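Local coordinates for nucleoprotein (Sendai virus, PDB 6M7D) that coats the viral RNA genome in a helical nucleocapsid, one subunit to six nucleotides, shielding it from nucleases and keeping it as template for transcription and replication, at residues G168-V179 and L250-I261; M281-L289 and M361-A369. All coordinates share one frame; numbering follows the deposited sequence.

Contact 1 of 2, residues G168-V179 and L250-I261; sequences GAIIVQVWIVLV and LEKNIQIVGNYI. With nucleotides of chain B.
Ile254 lies over one face of the Trp175 indole: its CG2 sits above the six-membered ring, 3.6 Å from the centroid and only 4° off the normal, a CH-pi contact. Its other branch runs along the same indole, with CD1 3.7 Å from Trp175 NE1. Ile261 comes to this tryptophan near the ring plane instead. The end of its side chain reaches helix 163-181, CD1 settling against Leu178 CD2 at 3.6 Å while CG1 packs on Val179 CG2. At the N-terminal end Leu250 forks around a glycine, CD1 lying 3.6 Å from Gly168 CA and CD2 turned to Ile171 CD1; with no side chain at Gly168, the leucine rests directly on the backbone. Between these ends Val257 CG1, anti to the backbone N (chi1 172°), rests on the carbonyl and CB of Trp175 and on Val179 CG2, and CG2 meets Ile176 CG1, 3.7 Å away. Helix 188-202 adds Phe199 beside Ile176 and Val257. The helices run almost parallel, 6° between axes 8.9 Å apart, with one knob-into-hole, Val257 among Val172, Trp175, Ile176 and Val179, in a helical part of the core; at its C-terminal end Tyr260, an RNA-binding residue, puts its ring edge to U6 of chain B.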
# COMPACT_ATOMS: atom_id res chain seq x y z
N GLY A 168 6.16 -17.82 0.81
CA GLY A 168 6.46 -16.50 0.31
C GLY A 168 5.53 -16.08 -0.81
O GLY A 168 5.13 -14.92 -0.88
N ALA A 169 5.18 -17.01 -1.69
CA ALA A 169 4.19 -16.70 -2.72
C ALA A 169 2.89 -16.23 -2.09
O ALA A 169 2.37 -15.16 -2.43
CB ALA A 169 3.95 -17.93 -3.59
N ILE A 170 2.37 -17.00 -1.14
CA ILE A 170 1.08 -16.66 -0.52
C ILE A 170 1.16 -15.32 0.19
O ILE A 170 0.29 -14.45 0.04
CB ILE A 170 0.64 -17.79 0.43
CG1 ILE A 170 0.53 -19.11 -0.33
CG2 ILE A 170 -0.69 -17.45 1.07
CD1 ILE A 170 0.20 -20.28 0.56
N ILE A 171 2.20 -15.12 0.99
CA ILE A 171 2.30 -13.91 1.80
C ILE A 171 2.55 -12.69 0.93
O ILE A 171 1.96 -11.62 1.15
CB ILE A 171 3.39 -14.10 2.87
CG1 ILE A 171 2.94 -15.17 3.86
CG2 ILE A 171 3.68 -12.80 3.57
CD1 ILE A 171 3.98 -15.53 4.85
N VAL A 172 3.40 -12.83 -0.08
CA VAL A 172 3.63 -11.76 -1.04
C VAL A 172 2.33 -11.36 -1.70
O VAL A 172 2.08 -10.18 -1.96
CB VAL A 172 4.68 -12.19 -2.07
CG1 VAL A 172 4.50 -11.48 -3.39
CG2 VAL A 172 6.04 -11.91 -1.54
N GLN A 173 1.46 -12.33 -1.98
CA GLN A 173 0.20 -11.99 -2.61
C GLN A 173 -0.74 -11.27 -1.66
O GLN A 173 -1.50 -10.39 -2.08
CB GLN A 173 -0.45 -13.24 -3.17
CG GLN A 173 0.25 -13.79 -4.35
CD GLN A 173 -0.49 -14.93 -4.95
OE1 GLN A 173 -1.27 -14.76 -5.88
NE2 GLN A 173 -0.26 -16.12 -4.43
N VAL A 174 -0.71 -11.62 -0.38
CA VAL A 174 -1.48 -10.86 0.60
C VAL A 174 -1.02 -9.41 0.62
O VAL A 174 -1.83 -8.47 0.64
CB VAL A 174 -1.37 -11.52 1.99
CG1 VAL A 174 -2.08 -10.68 3.04
CG2 VAL A 174 -1.95 -12.91 1.95
N TRP A 175 0.29 -9.19 0.58
CA TRP A 175 0.81 -7.83 0.54
C TRP A 175 0.42 -7.12 -0.75
O TRP A 175 0.10 -5.92 -0.75
CB TRP A 175 2.32 -7.87 0.72
CG TRP A 175 2.74 -8.18 2.10
CD1 TRP A 175 2.78 -9.40 2.69
CD2 TRP A 175 3.17 -7.24 3.09
NE1 TRP A 175 3.22 -9.29 3.98
CE2 TRP A 175 3.46 -7.97 4.25
CE3 TRP A 175 3.34 -5.86 3.10
CZ2 TRP A 175 3.91 -7.37 5.41
CZ3 TRP A 175 3.78 -5.27 4.25
CH2 TRP A 175 4.07 -6.02 5.38
N ILE A 176 0.44 -7.83 -1.87
CA ILE A 176 0.03 -7.24 -3.14
C ILE A 176 -1.43 -6.81 -3.06
O ILE A 176 -1.82 -5.79 -3.64
CB ILE A 176 0.27 -8.23 -4.30
CG1 ILE A 176 1.76 -8.45 -4.51
CG2 ILE A 176 -0.30 -7.69 -5.58
CD1 ILE A 176 2.06 -9.59 -5.41
N VAL A 177 -2.25 -7.58 -2.35
CA VAL A 177 -3.61 -7.13 -2.09
C VAL A 177 -3.59 -5.80 -1.36
O VAL A 177 -4.27 -4.85 -1.75
CB VAL A 177 -4.40 -8.19 -1.31
CG1 VAL A 177 -5.72 -7.61 -0.86
CG2 VAL A 177 -4.63 -9.42 -2.16
N LEU A 178 -2.79 -5.71 -0.29
CA LEU A 178 -2.72 -4.45 0.46
C LEU A 178 -2.35 -3.27 -0.43
O LEU A 178 -2.71 -2.13 -0.12
CB LEU A 178 -1.71 -4.56 1.61
CG LEU A 178 -1.62 -3.29 2.47
CD1 LEU A 178 -2.93 -3.05 3.17
CD2 LEU A 178 -0.49 -3.33 3.46
N VAL A 179 -1.63 -3.51 -1.53
CA VAL A 179 -1.20 -2.40 -2.38
C VAL A 179 -2.38 -1.50 -2.76
O VAL A 179 -2.25 -0.27 -2.78
CB VAL A 179 -0.48 -2.92 -3.64
CG1 VAL A 179 -0.18 -1.77 -4.58
CG2 VAL A 179 0.78 -3.61 -3.28
N LEU A 250 11.44 -13.55 1.21
CA LEU A 250 10.11 -13.03 1.52
C LEU A 250 10.18 -11.59 2.01
O LEU A 250 9.34 -10.77 1.63
CB LEU A 250 9.44 -13.92 2.55
CG LEU A 250 7.98 -13.65 2.88
CD1 LEU A 250 7.20 -13.24 1.65
CD2 LEU A 250 7.38 -14.89 3.48
N GLU A 251 11.15 -11.26 2.85
CA GLU A 251 11.27 -9.89 3.32
C GLU A 251 11.67 -8.95 2.19
O GLU A 251 11.19 -7.81 2.13
CB GLU A 251 12.27 -9.81 4.47
CG GLU A 251 11.91 -10.68 5.65
CD GLU A 251 13.00 -10.71 6.69
OE1 GLU A 251 13.90 -9.85 6.64
OE2 GLU A 251 12.96 -11.59 7.57
N LYS A 252 12.53 -9.41 1.29
CA LYS A 252 12.87 -8.62 0.11
C LYS A 252 11.63 -8.35 -0.74
O LYS A 252 11.41 -7.23 -1.19
CB LYS A 252 13.93 -9.33 -0.72
CG LYS A 252 15.35 -9.22 -0.21
CD LYS A 252 16.22 -10.26 -0.89
CE LYS A 252 17.64 -10.22 -0.42
NZ LYS A 252 18.44 -9.17 -1.09
N ASN A 253 10.82 -9.38 -0.97
CA ASN A 253 9.63 -9.20 -1.79
C ASN A 253 8.59 -8.35 -1.09
O ASN A 253 7.85 -7.61 -1.74
CB ASN A 253 9.06 -10.56 -2.15
CG ASN A 253 9.94 -11.32 -3.08
OD1 ASN A 253 10.59 -10.75 -3.94
ND2 ASN A 253 9.96 -12.63 -2.93
N ILE A 254 8.50 -8.46 0.24
CA ILE A 254 7.61 -7.60 1.01
C ILE A 254 8.06 -6.16 0.91
O ILE A 254 7.23 -5.25 0.84
CB ILE A 254 7.56 -8.09 2.47
CG1 ILE A 254 6.65 -9.30 2.59
CG2 ILE A 254 7.09 -7.00 3.40
CD1 ILE A 254 6.81 -10.05 3.87
N GLN A 255 9.37 -5.92 0.87
CA GLN A 255 9.86 -4.56 0.68
C GLN A 255 9.57 -4.05 -0.72
O GLN A 255 9.31 -2.86 -0.90
CB GLN A 255 11.36 -4.50 0.97
CG GLN A 255 11.70 -4.57 2.43
CD GLN A 255 11.18 -3.39 3.21
OE1 GLN A 255 11.60 -2.26 2.99
NE2 GLN A 255 10.27 -3.65 4.13
N ILE A 256 9.61 -4.92 -1.72
CA ILE A 256 9.19 -4.54 -3.07
C ILE A 256 7.73 -4.12 -3.07
O ILE A 256 7.36 -3.02 -3.53
CB ILE A 256 9.46 -5.70 -4.04
CG1 ILE A 256 10.96 -5.96 -4.16
CG2 ILE A 256 8.84 -5.44 -5.39
CD1 ILE A 256 11.31 -7.30 -4.71
N VAL A 257 6.86 -4.99 -2.55
CA VAL A 257 5.44 -4.68 -2.49
C VAL A 257 5.19 -3.41 -1.68
O VAL A 257 4.30 -2.62 -2.01
CB VAL A 257 4.67 -5.88 -1.90
CG1 VAL A 257 3.25 -5.49 -1.66
CG2 VAL A 257 4.72 -7.05 -2.84
N GLY A 258 5.97 -3.19 -0.63
CA GLY A 258 5.78 -2.01 0.18
C GLY A 258 6.25 -0.75 -0.49
O GLY A 258 5.70 0.33 -0.26
N ASN A 259 7.29 -0.85 -1.31
CA ASN A 259 7.64 0.23 -2.22
C ASN A 259 6.48 0.57 -3.13
O ASN A 259 6.31 1.72 -3.54
CB ASN A 259 8.89 -0.16 -3.01
CG ASN A 259 9.09 0.66 -4.26
OD1 ASN A 259 9.59 1.78 -4.21
ND2 ASN A 259 8.72 0.09 -5.40
N TYR A 260 5.65 -0.43 -3.45
CA TYR A 260 4.40 -0.13 -4.16
C TYR A 260 3.30 0.41 -3.25
O TYR A 260 2.42 1.13 -3.72
CB TYR A 260 3.89 -1.37 -4.88
CG TYR A 260 4.69 -1.72 -6.09
CD1 TYR A 260 4.65 -0.94 -7.22
CD2 TYR A 260 5.51 -2.83 -6.09
CE1 TYR A 260 5.39 -1.26 -8.32
CE2 TYR A 260 6.25 -3.16 -7.18
CZ TYR A 260 6.19 -2.37 -8.30
OH TYR A 260 6.93 -2.72 -9.39
N ILE A 261 3.32 0.07 -1.97
CA ILE A 261 2.32 0.55 -1.02
C ILE A 261 2.65 1.95 -0.53
O ILE A 261 1.74 2.68 -0.12
CB ILE A 261 2.21 -0.42 0.18
CG1 ILE A 261 1.78 -1.80 -0.29
CG2 ILE A 261 1.23 0.07 1.21
CD1 ILE A 261 1.89 -2.84 0.77
P U B 6 2.15 -0.03 -14.28
OP1 U B 6 2.32 -0.85 -15.49
OP2 U B 6 1.14 -0.42 -13.28
O5' U B 6 3.55 0.09 -13.55
C5' U B 6 4.65 0.73 -14.17
C4' U B 6 5.72 1.07 -13.17
O4' U B 6 5.30 2.20 -12.37
C3' U B 6 6.03 0.00 -12.14
O3' U B 6 6.83 -1.07 -12.63
C2' U B 6 6.66 0.82 -11.02
O2' U B 6 8.01 1.15 -11.34
C1' U B 6 5.83 2.10 -11.07
N1 U B 6 4.72 2.08 -10.08
C2 U B 6 4.99 2.56 -8.81
O2 U B 6 6.06 3.01 -8.48
N3 U B 6 3.97 2.51 -7.92
C4 U B 6 2.71 2.02 -8.16
O4 U B 6 1.89 2.04 -7.25
C5 U B 6 2.50 1.54 -9.48
C6 U B 6 3.49 1.58 -10.37

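Contact 2 of 2, residues M281-L289 and M361-A369; sequences MAALTLSNL and MFLLGQAVA
Met361 reaches from the start of its segment into a group of three residues, Leu286, Asn288 and Leu289. Its chain bends at chi2 (-53°) and again at chi3, which separates the work of its last two atoms: SD lies against Leu289 CD2 at 3.7 Å, while CE turns to Leu286 CD2, 3.6 Å away. Asn288 crosses this thioether at a slant and lays CB and the amide CG and OD1 against it, with CG 3.9 Å from Met361 CE. One turn further along the helix, Leu364 and Leu286 point at each other tip to tip through their CD2 methyls, 3.5 Å apart. The same Leu364 methyl also meets Ala283 CB, and so bridges the 3-10 turn 282-285 and the residue that follows it. Val368 completes the row by splitting its branches: CG1 faces Ala283 CB at 3.9 Å, and CG2 faces Met281 SD at 3.6 Å. Met281 slants past the valine until its CE lies 3.4 Å from Val368 O and close to Ala369 CA. Tyr335 of helix 330-343 touches both Met281 and Ala283. No hydrogen bond or salt bridge joins the segments; methyls and two thioethers hold the connection before helix 290-305 to helix 359-370 by mainly apolar packing, so the fit probably rests on shape more than on polar pairing.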
# COMPACT_ATOMS: atom_id res chain seq x y z
N MET A 281 7.24 25.87 -13.72
CA MET A 281 6.80 26.67 -14.84
C MET A 281 6.38 28.06 -14.39
O MET A 281 6.22 28.33 -13.20
CB MET A 281 5.67 25.97 -15.57
CG MET A 281 6.12 24.85 -16.47
SD MET A 281 4.88 23.57 -16.59
CE MET A 281 5.38 22.79 -18.10
N ALA A 282 6.20 28.95 -15.37
CA ALA A 282 5.92 30.35 -15.07
C ALA A 282 4.57 30.51 -14.40
O ALA A 282 4.32 31.52 -13.73
CB ALA A 282 5.96 31.18 -16.35
N ALA A 283 3.69 29.52 -14.55
CA ALA A 283 2.39 29.61 -13.91
C ALA A 283 2.48 29.57 -12.40
O ALA A 283 1.54 29.98 -11.72
CB ALA A 283 1.50 28.48 -14.41
N LEU A 284 3.60 29.10 -11.85
CA LEU A 284 3.78 29.12 -10.41
C LEU A 284 3.86 30.54 -9.86
O LEU A 284 3.63 30.74 -8.67
CB LEU A 284 5.05 28.37 -10.02
CG LEU A 284 5.02 26.85 -9.99
CD1 LEU A 284 6.39 26.35 -9.56
CD2 LEU A 284 3.95 26.34 -9.06
N THR A 285 4.17 31.51 -10.71
CA THR A 285 4.23 32.91 -10.32
C THR A 285 2.85 33.51 -10.09
O THR A 285 2.76 34.65 -9.64
CB THR A 285 4.96 33.71 -11.40
OG1 THR A 285 4.20 33.68 -12.61
CG2 THR A 285 6.31 33.09 -11.66
N LEU A 286 1.79 32.77 -10.39
CA LEU A 286 0.44 33.22 -10.13
C LEU A 286 0.17 33.29 -8.63
O LEU A 286 0.71 32.53 -7.84
CB LEU A 286 -0.56 32.28 -10.78
CG LEU A 286 -1.21 32.77 -12.06
CD1 LEU A 286 -0.18 33.03 -13.12
CD2 LEU A 286 -2.18 31.73 -12.53
N SER A 287 -0.68 34.24 -8.25
CA SER A 287 -1.07 34.37 -6.86
C SER A 287 -2.12 33.35 -6.45
O SER A 287 -2.33 33.15 -5.25
CB SER A 287 -1.60 35.78 -6.60
OG SER A 287 -2.75 36.03 -7.37
N ASN A 288 -2.77 32.70 -7.42
CA ASN A 288 -3.69 31.62 -7.10
C ASN A 288 -2.98 30.49 -6.38
O ASN A 288 -3.55 29.84 -5.50
CB ASN A 288 -4.33 31.07 -8.38
CG ASN A 288 -5.15 32.08 -9.10
OD1 ASN A 288 -6.36 31.95 -9.19
ND2 ASN A 288 -4.49 33.10 -9.64
N LEU A 289 -1.74 30.23 -6.76
CA LEU A 289 -1.00 29.08 -6.28
C LEU A 289 -0.13 29.40 -5.08
O LEU A 289 0.42 28.48 -4.48
CB LEU A 289 -0.12 28.52 -7.40
CG LEU A 289 -0.76 28.40 -8.78
CD1 LEU A 289 0.24 27.86 -9.76
CD2 LEU A 289 -1.98 27.53 -8.73
N MET A 361 -7.38 26.66 -13.25
CA MET A 361 -6.03 26.21 -12.92
C MET A 361 -5.71 24.89 -13.61
O MET A 361 -4.58 24.67 -14.04
CB MET A 361 -5.87 26.09 -11.41
CG MET A 361 -5.65 27.41 -10.72
SD MET A 361 -4.30 28.35 -11.44
CE MET A 361 -5.19 29.72 -12.17
N PHE A 362 -6.71 24.03 -13.74
CA PHE A 362 -6.54 22.79 -14.49
C PHE A 362 -6.18 23.06 -15.94
O PHE A 362 -5.19 22.53 -16.47
CB PHE A 362 -7.83 21.97 -14.39
CG PHE A 362 -7.74 20.61 -14.98
CD1 PHE A 362 -6.85 19.68 -14.49
CD2 PHE A 362 -8.57 20.25 -16.02
CE1 PHE A 362 -6.78 18.43 -15.04
CE2 PHE A 362 -8.50 19.00 -16.56
CZ PHE A 362 -7.60 18.09 -16.07
N LEU A 363 -6.97 23.90 -16.60
CA LEU A 363 -6.72 24.23 -17.99
C LEU A 363 -5.44 25.03 -18.16
O LEU A 363 -4.76 24.90 -19.18
CB LEU A 363 -7.90 25.00 -18.57
CG LEU A 363 -9.18 24.19 -18.67
CD1 LEU A 363 -10.24 24.99 -19.37
CD2 LEU A 363 -8.93 22.89 -19.38
N LEU A 364 -5.07 25.83 -17.16
CA LEU A 364 -3.81 26.55 -17.22
C LEU A 364 -2.63 25.60 -17.11
O LEU A 364 -1.61 25.79 -17.78
CB LEU A 364 -3.75 27.58 -16.11
CG LEU A 364 -2.42 28.32 -16.08
CD1 LEU A 364 -2.35 29.28 -17.25
CD2 LEU A 364 -2.25 29.02 -14.77
N GLY A 365 -2.73 24.59 -16.25
CA GLY A 365 -1.69 23.59 -16.19
C GLY A 365 -1.55 22.86 -17.50
O GLY A 365 -0.43 22.61 -17.97
N GLN A 366 -2.67 22.50 -18.12
CA GLN A 366 -2.61 21.87 -19.43
C GLN A 366 -2.01 22.79 -20.48
O GLN A 366 -1.30 22.34 -21.38
CB GLN A 366 -4.00 21.43 -19.87
CG GLN A 366 -4.58 20.34 -19.05
CD GLN A 366 -5.95 20.02 -19.49
OE1 GLN A 366 -6.64 20.84 -20.06
NE2 GLN A 366 -6.36 18.80 -19.24
N ALA A 367 -2.29 24.09 -20.38
CA ALA A 367 -1.81 25.04 -21.36
C ALA A 367 -0.30 25.25 -21.24
O ALA A 367 0.41 25.25 -22.25
CB ALA A 367 -2.55 26.36 -21.21
N VAL A 368 0.19 25.46 -20.02
CA VAL A 368 1.63 25.64 -19.85
C VAL A 368 2.38 24.34 -20.08
O VAL A 368 3.55 24.37 -20.46
CB VAL A 368 1.96 26.24 -18.47
CG1 VAL A 368 1.11 27.45 -18.20
CG2 VAL A 368 1.79 25.22 -17.38
N ALA A 369 1.73 23.20 -19.86
CA ALA A 369 2.40 21.93 -20.10
C ALA A 369 2.46 21.60 -21.58
O ALA A 369 3.34 20.85 -22.01
CB ALA A 369 1.68 20.82 -19.33

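In the fold
From the N terminus, the chain passes N-terminal helices and the four-stranded mixed sheet, with helices between its strands, before reaching helix 163-181. Contact 1 closes when helix 249-261 returns to that helix, after a largely helical excursion of 70 residues without a strand. Contact 2 opens later, between helices 267-277 and 290-305, and closes 71 residues on at helix 359-370. The two loops therefore follow one another, neither nested nor crossed. The centres of contacts 1 and 2 lie about 38 Å apart, and the contacts do not touch. Residues 168-179 and 250-261 make a buried contact about 9 Å from the centre of the fold and beside the RNA, whereas contact 2 ties the connection between helices 267-277 and 290-305 to helix 359-370, farther out.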